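Acetone carboxylase alpha subunit (Xanthobacter autotrophicus Py2, PDB 5M45) is the alpha subunit of a multi-subunit enzyme and belongs to the hydantoinase B/oxoprolinase family. Local coordinates at residues G116-Y121 with S144-V149; M122-W127 with H769-V774; S455-A460 with E489-A494. All blocks are in the same frame, centred on the assembly; numbering follows the deposited sequence.

Interaction 1: residues G116-Y121 with S144-V149; sequences GAAIKY and SLIGNV. With AE4 (3,6,9,12,15-pentaoxaheptadecan-1-ol), chain P.
The Ile146 side chain packs against Tyr121 and Ala118 of the helix 111-124, and its backbone O faces Ala117 CB. Ile146 carries most of the surface buried here. The main apolar contact is a CH-pi interaction. Ile146 CG2 lies over one face of the Tyr121 ring, 3.8 Å from its centroid and 20° off the ring normal. It is displaced toward the rim, next to CD1 and CE1. The CD1 branch reaches back to Tyr121 CB and on to Ala118, with Ala118 CB 4.4 Å from Ile146 CD1. Tyr121 turns its ring to this side because its CG stands anti to the backbone N (chi1 -174°).

No direct hydrogen bond joins the two segments. One water bridges them, donating to Ala117 O at 2.9 Å and to Ile146 O at 2.8 Å. Within 144-149, Ser144 OG donates to Asn148 O at 3.0 Å from above the carbonyl plane, which ties the turn together. Gly147 has a positive phi of 130°, which favours glycine.

The ligand AE4 is held from the helix. The extended chain of Lys120 brings NZ to AE4 O19 in a 2.9 Å hydrogen bond, and NZ also forms a salt bridge with Asp100.

Tyr121 OH bonds to His218 and Arg222 of the second subunit. The loop 144-149 joins strands 138-141 and 153-162, and Ala118 and Ile146 both touch Asn141 of the former.

Interaction 2: residues M122-W127 with H769-V774; sequences MIENNW and HTVQFV. With AE4 (3,6,9,12,15-pentaoxaheptadecan-1-ol), chain P.
Asn125 OD1 accepts two hydrogen bonds from His769. The backbone N of His769 donates to Asn125 OD1 at 2.8 Å, in the carbonyl plane and on a lone pair. The ring atom His769 ND1 donates to the same OD1 at 3.0 Å, and here the donor stands 51° above the carbonyl plane. The oxygen lies in the plane of the imidazole, at its edge. This bond places the hydrogen on ND1.

The other end of the amide answers the same residue. Asn125 ND2 donates to His769 O at 2.8 Å, on a lone pair of that carbonyl. One side-chain amide thus pairs with both the N and the O of one residue. Asn125 CG lies beside its own backbone N (chi1 -72°), and from there the amide reaches across to the other segment. ND2 also donates to Tyr121 O, so the amide is fixed at both ends. Amide and imidazole planes are turned 60° from each other.

Apolar contacts flank this polar centre. Glu124 CG packs on His769 CB at 4.1 Å, and Glu124 CB meets Val771 CG2 at the same distance. The Glu124 carboxylate forms a salt bridge with Lys25. Further along, Phe773 lies beside AE4, with Phe773 CE1 3.8 Å from AE4 C18.

The contact fixes the C-terminal tail to the end of helix 111-124, where Asn125 is the first residue to leave helical geometry. Helix 24-38 covers one flank, touching Glu124 and Val771, while helix 349-361 packs on Phe773 and Val774. His218 of the second subunit packs on Asn125 and meets the Trp127 ring edge-to-face.

Interaction 3: residues S455-A460 with E489-A494; sequences SFECAA and EIWELA
Trp491 and Phe456 carry most of this contact, with Ser455 and Glu457 adding smaller shares. The indole projects from helix 488-494 and brings its six-membered ring to the start of the loop. Its CG lies beside the backbone N (chi1 -71°), which directs the ring toward 455-457. Trp491 CH2 approaches the backbone atom Phe456 N at 3.6 Å, and CZ2 comes equally near. The same two ring atoms meet Phe456 CB, with Trp491 CH2 to Phe456 CB at 4.0 Å. The approach is oblique to the indole plane.

The Phe456 ring itself leads away from the tryptophan. It meets His175, a ligand of the manganese ion, edge-to-face. Phe456 therefore presents its backbone and CB to the indole and its ring to the neighbourhood of the metal.

Glu457 lies more loosely beside the pyrrole part, with Glu457 CG 4.4 Å from Trp491 NE1. Trp491 NE1 is bonded to Met485 O, while the buried Glu457 carboxylate is held by Arg502, Arg524 and Ser522, among others. The two arginines probably favour its charged form.

Ser455 shapes the loop. Its OG accepts from Glu457 N at 3.1 Å, with an N-H...acceptor angle of 162°. The indole thus packs on a backbone whose turn is fixed by a hydrogen bond. Beyond the contact, Glu489 and Glu492 of the same helix form salt bridges with a chain of another protein.

Serine bonding to the backbone N two residues on is an ST turn, and here it leads from strand 450-454 into the 3-10 segment 457-459.

In the fold
Interactions 1 and 2 share helix 111-124, and their centres lie 9 Å apart. They touch directly: Ala117 CB is 3.8 Å from Phe773 CZ. Both border AE4, so Gly116, Ala117 and Lys120 from interaction 1 join Phe773 from interaction 2 in its pocket, which Lys36, Gly113, Ala375 and Tyr376 complete. Both also reach the second subunit, where His218 is a shared neighbour. Interaction 3 lies apart, its centre about 29 Å from that of interaction 1 and 38 Å from that of interaction 2. It faces a different site: the side chain of Phe456 is about 5 Å from the manganese ion bound by His150, Asp153 and His175.

Interaction 1: residues G116-Y121 with S144-V149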
loop_
_atom_site.group_PDB
_atom_site.type_symbol
_atom_site.label_atom_id
_atom_site.label_comp_id
_atom_site.label_asym_id
_atom_site.label_seq_id
_atom_site.Cartn_x
_atom_site.Cartn_y
_atom_site.Cartn_z
ATOM N N GLY A 116 16.910 0.886 15.833
ATOM C CA GLY A 116 18.212 1.557 15.693
ATOM C C GLY A 116 18.679 1.663 14.240
ATOM O O GLY A 116 19.224 2.709 13.811
ATOM N N ALA A 117 18.468 0.585 13.473
ATOM C CA ALA A 117 18.797 0.605 12.056
ATOM C C ALA A 117 17.922 1.604 11.266
ATOM O O ALA A 117 18.393 2.192 10.311
ATOM C CB ALA A 117 18.724 -0.800 11.465
ATOM N N ALA A 118 16.674 1.798 11.669
ATOM C CA ALA A 118 15.818 2.825 11.058
ATOM C C ALA A 118 16.337 4.245 11.371
ATOM O O ALA A 118 16.369 5.103 10.476
ATOM C CB ALA A 118 14.366 2.689 11.486
ATOM N N ILE A 119 16.731 4.481 12.616
ATOM C CA ILE A 119 17.359 5.755 12.986
ATOM C C ILE A 119 18.645 5.978 12.131
ATOM O O ILE A 119 18.847 7.064 11.583
ATOM C CB ILE A 119 17.691 5.801 14.492
ATOM C CG1 ILE A 119 16.417 5.899 15.329
ATOM C CG2 ILE A 119 18.589 6.998 14.824
ATOM C CD1 ILE A 119 16.558 5.455 16.779
ATOM N N LYS A 120 19.466 4.934 11.984
ATOM C CA LYS A 120 20.696 5.067 11.205
ATOM C C LYS A 120 20.421 5.343 9.699
ATOM O O LYS A 120 21.188 6.071 9.049
ATOM C CB LYS A 120 21.610 3.847 11.413
ATOM C CG LYS A 120 22.157 3.756 12.833
ATOM C CD LYS A 120 22.688 2.370 13.206
ATOM C CE LYS A 120 22.896 2.258 14.705
ATOM N NZ LYS A 120 23.443 0.957 15.126
ATOM N N TYR A 121 19.335 4.785 9.151
ATOM C CA TYR A 121 18.907 5.125 7.793
ATOM C C TYR A 121 18.601 6.649 7.659
ATOM O O TYR A 121 18.993 7.294 6.674
ATOM C CB TYR A 121 17.690 4.284 7.358
ATOM C CG TYR A 121 17.282 4.479 5.904
ATOM C CD1 TYR A 121 17.893 3.743 4.888
ATOM C CD2 TYR A 121 16.316 5.409 5.537
ATOM C CE1 TYR A 121 17.527 3.909 3.556
ATOM C CE2 TYR A 121 15.933 5.580 4.196
ATOM C CZ TYR A 121 16.541 4.839 3.212
ATOM O OH TYR A 121 16.210 4.998 1.902
ATOM N N SER A 144 10.627 -3.143 5.870
ATOM C CA SER A 144 11.580 -4.242 5.922
ATOM C C SER A 144 12.784 -4.091 4.974
ATOM O O SER A 144 13.822 -4.730 5.217
ATOM C CB SER A 144 10.898 -5.598 5.685
ATOM O OG SER A 144 10.001 -5.885 6.736
ATOM N N LEU A 145 12.703 -3.234 3.941
ATOM C CA LEU A 145 13.884 -2.981 3.078
ATOM C C LEU A 145 15.036 -2.261 3.794
ATOM O O LEU A 145 16.162 -2.302 3.310
ATOM C CB LEU A 145 13.501 -2.236 1.785
ATOM C CG LEU A 145 12.816 -3.099 0.733
ATOM C CD1 LEU A 145 12.309 -2.282 -0.457
ATOM C CD2 LEU A 145 13.710 -4.213 0.256
ATOM N N ILE A 146 14.759 -1.589 4.905
ATOM C CA ILE A 146 15.789 -0.950 5.716
ATOM C C ILE A 146 16.017 -1.671 7.064
ATOM O O ILE A 146 16.735 -1.145 7.924
ATOM C CB ILE A 146 15.516 0.562 5.924
ATOM C CG1 ILE A 146 14.324 0.817 6.827
ATOM C CG2 ILE A 146 15.295 1.256 4.573
ATOM C CD1 ILE A 146 14.101 2.276 7.139
ATOM N N GLY A 147 15.440 -2.878 7.217
ATOM C CA GLY A 147 15.812 -3.760 8.309
ATOM C C GLY A 147 14.759 -4.395 9.191
ATOM O O GLY A 147 15.112 -5.305 9.976
ATOM N N ASN A 148 13.499 -3.988 9.085
ATOM C CA ASN A 148 12.438 -4.506 9.961
ATOM C C ASN A 148 12.097 -6.014 9.696
ATOM O O ASN A 148 12.329 -6.517 8.597
ATOM C CB ASN A 148 11.143 -3.677 9.812
ATOM C CG ASN A 148 10.188 -3.811 11.021
ATOM O OD1 ASN A 148 10.590 -4.215 12.123
ATOM N ND2 ASN A 148 8.915 -3.432 10.811
ATOM N N VAL A 149 11.495 -6.672 10.694
ATOM C CA VAL A 149 11.092 -8.065 10.587
ATOM C C VAL A 149 9.990 -8.253 9.543
ATOM O O VAL A 149 10.126 -9.073 8.614
ATOM C CB VAL A 149 10.598 -8.589 11.961
ATOM C CG1 VAL A 149 10.041 -10.005 11.800
ATOM C CG2 VAL A 149 11.707 -8.554 12.991
HETATM C C2 AE4 P . 35.151 -5.170 10.977
HETATM C C3 AE4 P . 34.604 -3.756 10.790
HETATM O O4 AE4 P . 34.241 -3.216 12.064
HETATM C C5 AE4 P . 34.139 -1.784 12.126
HETATM C C6 AE4 P . 33.129 -1.361 13.198
HETATM O O7 AE4 P . 31.923 -0.818 12.638
HETATM C C8 AE4 P . 31.097 -1.817 12.019
HETATM C C9 AE4 P . 29.893 -1.145 11.383
HETATM C C11 AE4 P . 27.950 -2.309 12.202
HETATM O O10 AE4 P . 28.804 -1.173 12.307
HETATM C C12 AE4 P . 27.676 -2.849 13.595
HETATM O O13 AE4 P . 26.574 -2.164 14.193
HETATM C C14 AE4 P . 25.921 -2.959 15.173
HETATM C C15 AE4 P . 24.890 -2.120 15.919
HETATM O O16 AE4 P . 23.782 -1.890 15.049
HETATM C C17 AE4 P . 22.678 -2.764 15.254
HETATM C C18 AE4 P . 21.530 -2.265 14.386
HETATM O O19 AE4 P . 21.217 -0.895 14.731
HETATM O O HOH W 1 18.946 0.566 8.023
#

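Interaction 2: residues M122-W127 with H769-V774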
loop_
_atom_site.group_PDB
_atom_site.type_symbol
_atom_site.label_atom_id
_atom_site.label_comp_id
_atom_site.label_asym_id
_atom_site.label_seq_id
_atom_site.Cartn_x
_atom_site.Cartn_y
_atom_site.Cartn_z
ATOM N N MET A 122 17.878 7.200 8.622
ATOM C CA MET A 122 17.626 8.659 8.672
ATOM C C MET A 122 18.912 9.468 8.751
ATOM O O MET A 122 19.071 10.494 8.061
ATOM C CB MET A 122 16.654 9.041 9.823
ATOM C CG MET A 122 15.235 8.451 9.675
ATOM S SD MET A 122 13.987 9.127 10.795
ATOM C CE MET A 122 14.256 8.210 12.290
ATOM N N ILE A 123 19.839 9.011 9.566
ATOM C CA ILE A 123 21.157 9.661 9.706
ATOM C C ILE A 123 21.881 9.675 8.350
ATOM O O ILE A 123 22.289 10.725 7.854
ATOM C CB ILE A 123 22.008 8.958 10.792
ATOM C CG1 ILE A 123 21.355 9.160 12.160
ATOM C CG2 ILE A 123 23.441 9.507 10.784
ATOM C CD1 ILE A 123 22.040 8.470 13.321
ATOM N N GLU A 124 21.978 8.510 7.731
ATOM C CA GLU A 124 22.753 8.316 6.514
ATOM C C GLU A 124 22.126 8.934 5.264
ATOM O O GLU A 124 22.829 9.181 4.282
ATOM C CB GLU A 124 22.900 6.822 6.308
ATOM C CG GLU A 124 23.996 6.389 5.413
ATOM C CD GLU A 124 25.429 6.712 5.881
ATOM O OE1 GLU A 124 26.294 6.244 5.112
ATOM O OE2 GLU A 124 25.791 7.415 6.882
ATOM N N ASN A 125 20.808 9.160 5.268
ATOM C CA ASN A 125 20.108 9.729 4.112
ATOM C C ASN A 125 19.682 11.217 4.298
ATOM O O ASN A 125 18.893 11.759 3.508
ATOM C CB ASN A 125 18.927 8.855 3.766
ATOM C CG ASN A 125 19.362 7.541 3.147
ATOM O OD1 ASN A 125 19.524 7.458 1.922
ATOM N ND2 ASN A 125 19.631 6.536 3.977
ATOM N N ASN A 126 20.241 11.878 5.309
ATOM C CA ASN A 126 20.115 13.326 5.486
ATOM C C ASN A 126 18.671 13.787 5.727
ATOM O O ASN A 126 18.228 14.846 5.224
ATOM C CB ASN A 126 20.787 14.083 4.342
ATOM C CG ASN A 126 21.151 15.528 4.713
ATOM O OD1 ASN A 126 21.063 15.934 5.854
ATOM N ND2 ASN A 126 21.605 16.282 3.726
ATOM N N TRP A 127 17.969 13.022 6.554
ATOM C CA TRP A 127 16.718 13.465 7.143
ATOM C C TRP A 127 16.885 14.800 7.893
ATOM O O TRP A 127 15.922 15.567 8.001
ATOM C CB TRP A 127 16.163 12.418 8.112
ATOM C CG TRP A 127 14.986 11.599 7.641
ATOM C CD1 TRP A 127 13.805 11.456 8.316
ATOM C CD2 TRP A 127 14.874 10.785 6.471
ATOM N NE1 TRP A 127 12.954 10.636 7.628
ATOM C CE2 TRP A 127 13.578 10.179 6.504
ATOM C CE3 TRP A 127 15.705 10.511 5.395
ATOM C CZ2 TRP A 127 13.113 9.325 5.501
ATOM C CZ3 TRP A 127 15.246 9.634 4.385
ATOM C CH2 TRP A 127 13.945 9.065 4.457
ATOM N N HIS A 769 20.793 5.574 0.282
ATOM C CA HIS A 769 22.073 5.170 0.870
ATOM C C HIS A 769 21.807 4.110 1.945
ATOM O O HIS A 769 21.218 4.422 2.979
ATOM C CB HIS A 769 22.739 6.378 1.523
ATOM C CG HIS A 769 22.915 7.541 0.601
ATOM N ND1 HIS A 769 21.884 8.421 0.298
ATOM C CD2 HIS A 769 23.988 7.947 -0.121
ATOM C CE1 HIS A 769 22.333 9.334 -0.550
ATOM N NE2 HIS A 769 23.600 9.063 -0.819
ATOM N N THR A 770 22.203 2.865 1.709
ATOM C CA THR A 770 21.894 1.809 2.671
ATOM C C THR A 770 23.012 1.719 3.706
ATOM O O THR A 770 24.173 2.059 3.418
ATOM C CB THR A 770 21.661 0.434 1.994
ATOM O OG1 THR A 770 22.725 0.156 1.096
ATOM C CG2 THR A 770 20.416 0.417 1.171
ATOM N N VAL A 771 22.678 1.284 4.918
ATOM C CA VAL A 771 23.662 1.179 6.004
ATOM C C VAL A 771 24.187 -0.258 6.052
ATOM O O VAL A 771 23.403 -1.192 6.062
ATOM C CB VAL A 771 23.059 1.589 7.371
ATOM C CG1 VAL A 771 24.169 1.689 8.444
ATOM C CG2 VAL A 771 22.312 2.910 7.242
ATOM N N GLN A 772 25.505 -0.421 6.125
ATOM C CA GLN A 772 26.094 -1.750 6.079
ATOM C C GLN A 772 26.401 -2.232 7.511
ATOM O O GLN A 772 27.057 -1.510 8.278
ATOM C CB GLN A 772 27.356 -1.682 5.233
ATOM C CG GLN A 772 27.893 -3.044 4.828
ATOM C CD GLN A 772 26.889 -3.856 4.027
ATOM O OE1 GLN A 772 26.595 -5.023 4.336
ATOM N NE2 GLN A 772 26.328 -3.234 3.004
ATOM N N PHE A 773 25.893 -3.411 7.890
ATOM C CA PHE A 773 26.109 -3.968 9.237
ATOM C C PHE A 773 26.893 -5.290 9.249
ATOM O O PHE A 773 27.250 -5.736 10.329
ATOM C CB PHE A 773 24.769 -4.181 9.989
ATOM C CG PHE A 773 23.928 -2.956 10.127
ATOM C CD1 PHE A 773 24.093 -2.076 11.210
ATOM C CD2 PHE A 773 22.963 -2.675 9.209
ATOM C CE1 PHE A 773 23.313 -0.925 11.316
ATOM C CE2 PHE A 773 22.124 -1.548 9.347
ATOM C CZ PHE A 773 22.323 -0.664 10.389
ATOM N N VAL A 774 27.100 -5.932 8.095
ATOM C CA VAL A 774 27.719 -7.255 7.997
ATOM C C VAL A 774 28.710 -7.277 6.821
ATOM O O VAL A 774 28.695 -6.382 5.978
ATOM C CB VAL A 774 26.675 -8.380 7.783
ATOM C CG1 VAL A 774 25.585 -8.336 8.849
ATOM C CG2 VAL A 774 26.001 -8.280 6.412
HETATM C C2 AE4 P . 35.151 -5.170 10.977
HETATM C C3 AE4 P . 34.604 -3.756 10.790
HETATM O O4 AE4 P . 34.241 -3.216 12.064
HETATM C C5 AE4 P . 34.139 -1.784 12.126
HETATM C C6 AE4 P . 33.129 -1.361 13.198
HETATM O O7 AE4 P . 31.923 -0.818 12.638
HETATM C C8 AE4 P . 31.097 -1.817 12.019
HETATM C C9 AE4 P . 29.893 -1.145 11.383
HETATM C C11 AE4 P . 27.950 -2.309 12.202
HETATM O O10 AE4 P . 28.804 -1.173 12.307
HETATM C C12 AE4 P . 27.676 -2.849 13.595
HETATM O O13 AE4 P . 26.574 -2.164 14.193
HETATM C C14 AE4 P . 25.921 -2.959 15.173
HETATM C C15 AE4 P . 24.890 -2.120 15.919
HETATM O O16 AE4 P . 23.782 -1.890 15.049
HETATM C C17 AE4 P . 22.678 -2.764 15.254
HETATM C C18 AE4 P . 21.530 -2.265 14.386
HETATM O O19 AE4 P . 21.217 -0.895 14.731
#

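Interaction 3: residues S455-A460 with E489-A494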
loop_
_atom_site.group_PDB
_atom_site.type_symbol
_atom_site.label_atom_id
_atom_site.label_comp_id
_atom_site.label_asym_id
_atom_site.label_seq_id
_atom_site.Cartn_x
_atom_site.Cartn_y
_atom_site.Cartn_z
ATOM N N SER A 455 -3.828 -15.564 15.955
ATOM C CA SER A 455 -3.662 -16.068 17.309
ATOM C C SER A 455 -2.192 -16.123 17.721
ATOM O O SER A 455 -1.330 -16.677 16.959
ATOM C CB SER A 455 -4.234 -17.488 17.456
ATOM O OG SER A 455 -3.990 -17.965 18.759
ATOM N N PHE A 456 -1.916 -15.621 18.932
ATOM C CA PHE A 456 -0.583 -15.731 19.560
ATOM C C PHE A 456 -0.489 -16.908 20.577
ATOM O O PHE A 456 0.365 -16.901 21.471
ATOM C CB PHE A 456 -0.129 -14.374 20.155
ATOM C CG PHE A 456 0.725 -13.550 19.203
ATOM C CD1 PHE A 456 0.163 -12.933 18.098
ATOM C CD2 PHE A 456 2.098 -13.370 19.433
ATOM C CE1 PHE A 456 0.938 -12.191 17.224
ATOM C CE2 PHE A 456 2.863 -12.654 18.569
ATOM C CZ PHE A 456 2.297 -12.036 17.467
ATOM N N GLU A 457 -1.280 -17.962 20.359
ATOM C CA GLU A 457 -1.088 -19.227 21.081
ATOM C C GLU A 457 0.335 -19.759 20.819
ATOM O O GLU A 457 0.881 -20.368 21.718
ATOM C CB GLU A 457 -2.162 -20.291 20.719
ATOM C CG GLU A 457 -3.489 -20.040 21.433
ATOM C CD GLU A 457 -4.513 -21.158 21.308
ATOM O OE1 GLU A 457 -4.568 -21.891 20.286
ATOM O OE2 GLU A 457 -5.295 -21.297 22.292
ATOM N N CYS A 458 0.941 -19.477 19.645
ATOM C CA CYS A 458 2.295 -19.944 19.350
ATOM C C CYS A 458 3.408 -18.991 19.859
ATOM O O CYS A 458 4.567 -19.051 19.383
ATOM C CB CYS A 458 2.488 -20.309 17.869
ATOM S SG CYS A 458 1.988 -18.989 16.718
ATOM N N ALA A 459 3.059 -18.152 20.840
ATOM C CA ALA A 459 3.997 -17.636 21.808
ATOM C C ALA A 459 4.422 -18.667 22.843
ATOM O O ALA A 459 5.390 -18.407 23.588
ATOM C CB ALA A 459 3.423 -16.378 22.526
ATOM N N ALA A 460 3.710 -19.809 22.913
ATOM C CA ALA A 460 3.858 -20.800 23.987
ATOM C C ALA A 460 4.124 -22.186 23.399
ATOM O O ALA A 460 3.259 -23.059 23.401
ATOM C CB ALA A 460 2.603 -20.794 24.850
ATOM N N GLU A 489 -11.066 -16.918 27.291
ATOM C CA GLU A 489 -12.177 -15.966 27.345
ATOM C C GLU A 489 -11.802 -14.615 26.690
ATOM O O GLU A 489 -12.693 -13.904 26.157
ATOM C CB GLU A 489 -12.691 -15.746 28.775
ATOM C CG GLU A 489 -13.377 -16.990 29.358
ATOM C CD GLU A 489 -13.832 -16.852 30.803
ATOM O OE1 GLU A 489 -13.377 -15.975 31.548
ATOM O OE2 GLU A 489 -14.625 -17.734 31.215
ATOM N N ILE A 490 -10.517 -14.266 26.750
ATOM C CA ILE A 490 -10.002 -13.058 26.102
ATOM C C ILE A 490 -9.909 -13.238 24.558
ATOM O O ILE A 490 -10.355 -12.354 23.806
ATOM C CB ILE A 490 -8.634 -12.625 26.703
ATOM C CG1 ILE A 490 -8.789 -12.239 28.170
ATOM C CG2 ILE A 490 -8.024 -11.467 25.918
ATOM C CD1 ILE A 490 -9.614 -10.995 28.484
ATOM N N TRP A 491 -9.355 -14.361 24.096
ATOM C CA TRP A 491 -9.334 -14.661 22.649
ATOM C C TRP A 491 -10.764 -14.684 22.045
ATOM O O TRP A 491 -10.970 -14.189 20.929
ATOM C CB TRP A 491 -8.596 -15.955 22.316
ATOM C CG TRP A 491 -7.086 -15.878 22.497
ATOM C CD1 TRP A 491 -6.324 -16.667 23.287
ATOM C CD2 TRP A 491 -6.202 -14.982 21.840
ATOM N NE1 TRP A 491 -4.998 -16.303 23.188
ATOM C CE2 TRP A 491 -4.902 -15.244 22.326
ATOM C CE3 TRP A 491 -6.389 -13.932 20.922
ATOM C CZ2 TRP A 491 -3.771 -14.545 21.870
ATOM C CZ3 TRP A 491 -5.286 -13.223 20.484
ATOM C CH2 TRP A 491 -3.973 -13.537 20.962
ATOM N N GLU A 492 -11.738 -15.170 22.820
ATOM C CA GLU A 492 -13.135 -15.202 22.355
ATOM C C GLU A 492 -13.772 -13.820 22.170
ATOM O O GLU A 492 -14.737 -13.710 21.428
ATOM C CB GLU A 492 -14.015 -16.140 23.221
ATOM C CG GLU A 492 -13.719 -17.622 22.948
ATOM C CD GLU A 492 -14.703 -18.612 23.562
ATOM O OE1 GLU A 492 -15.765 -18.227 24.152
ATOM O OE2 GLU A 492 -14.404 -19.839 23.469
ATOM N N LEU A 493 -13.238 -12.773 22.827
ATOM C CA LEU A 493 -13.652 -11.393 22.581
ATOM C C LEU A 493 -13.073 -10.796 21.293
ATOM O O LEU A 493 -13.588 -9.788 20.782
ATOM C CB LEU A 493 -13.213 -10.462 23.715
ATOM C CG LEU A 493 -13.630 -10.731 25.157
ATOM C CD1 LEU A 493 -13.072 -9.594 26.023
ATOM C CD2 LEU A 493 -15.150 -10.838 25.331
ATOM N N ALA A 494 -11.968 -11.374 20.815
ATOM C CA ALA A 494 -11.244 -10.862 19.650
ATOM C C ALA A 494 -11.326 -11.745 18.394
ATOM O O ALA A 494 -10.670 -11.394 17.383
ATOM C CB ALA A 494 -9.778 -10.654 20.038
#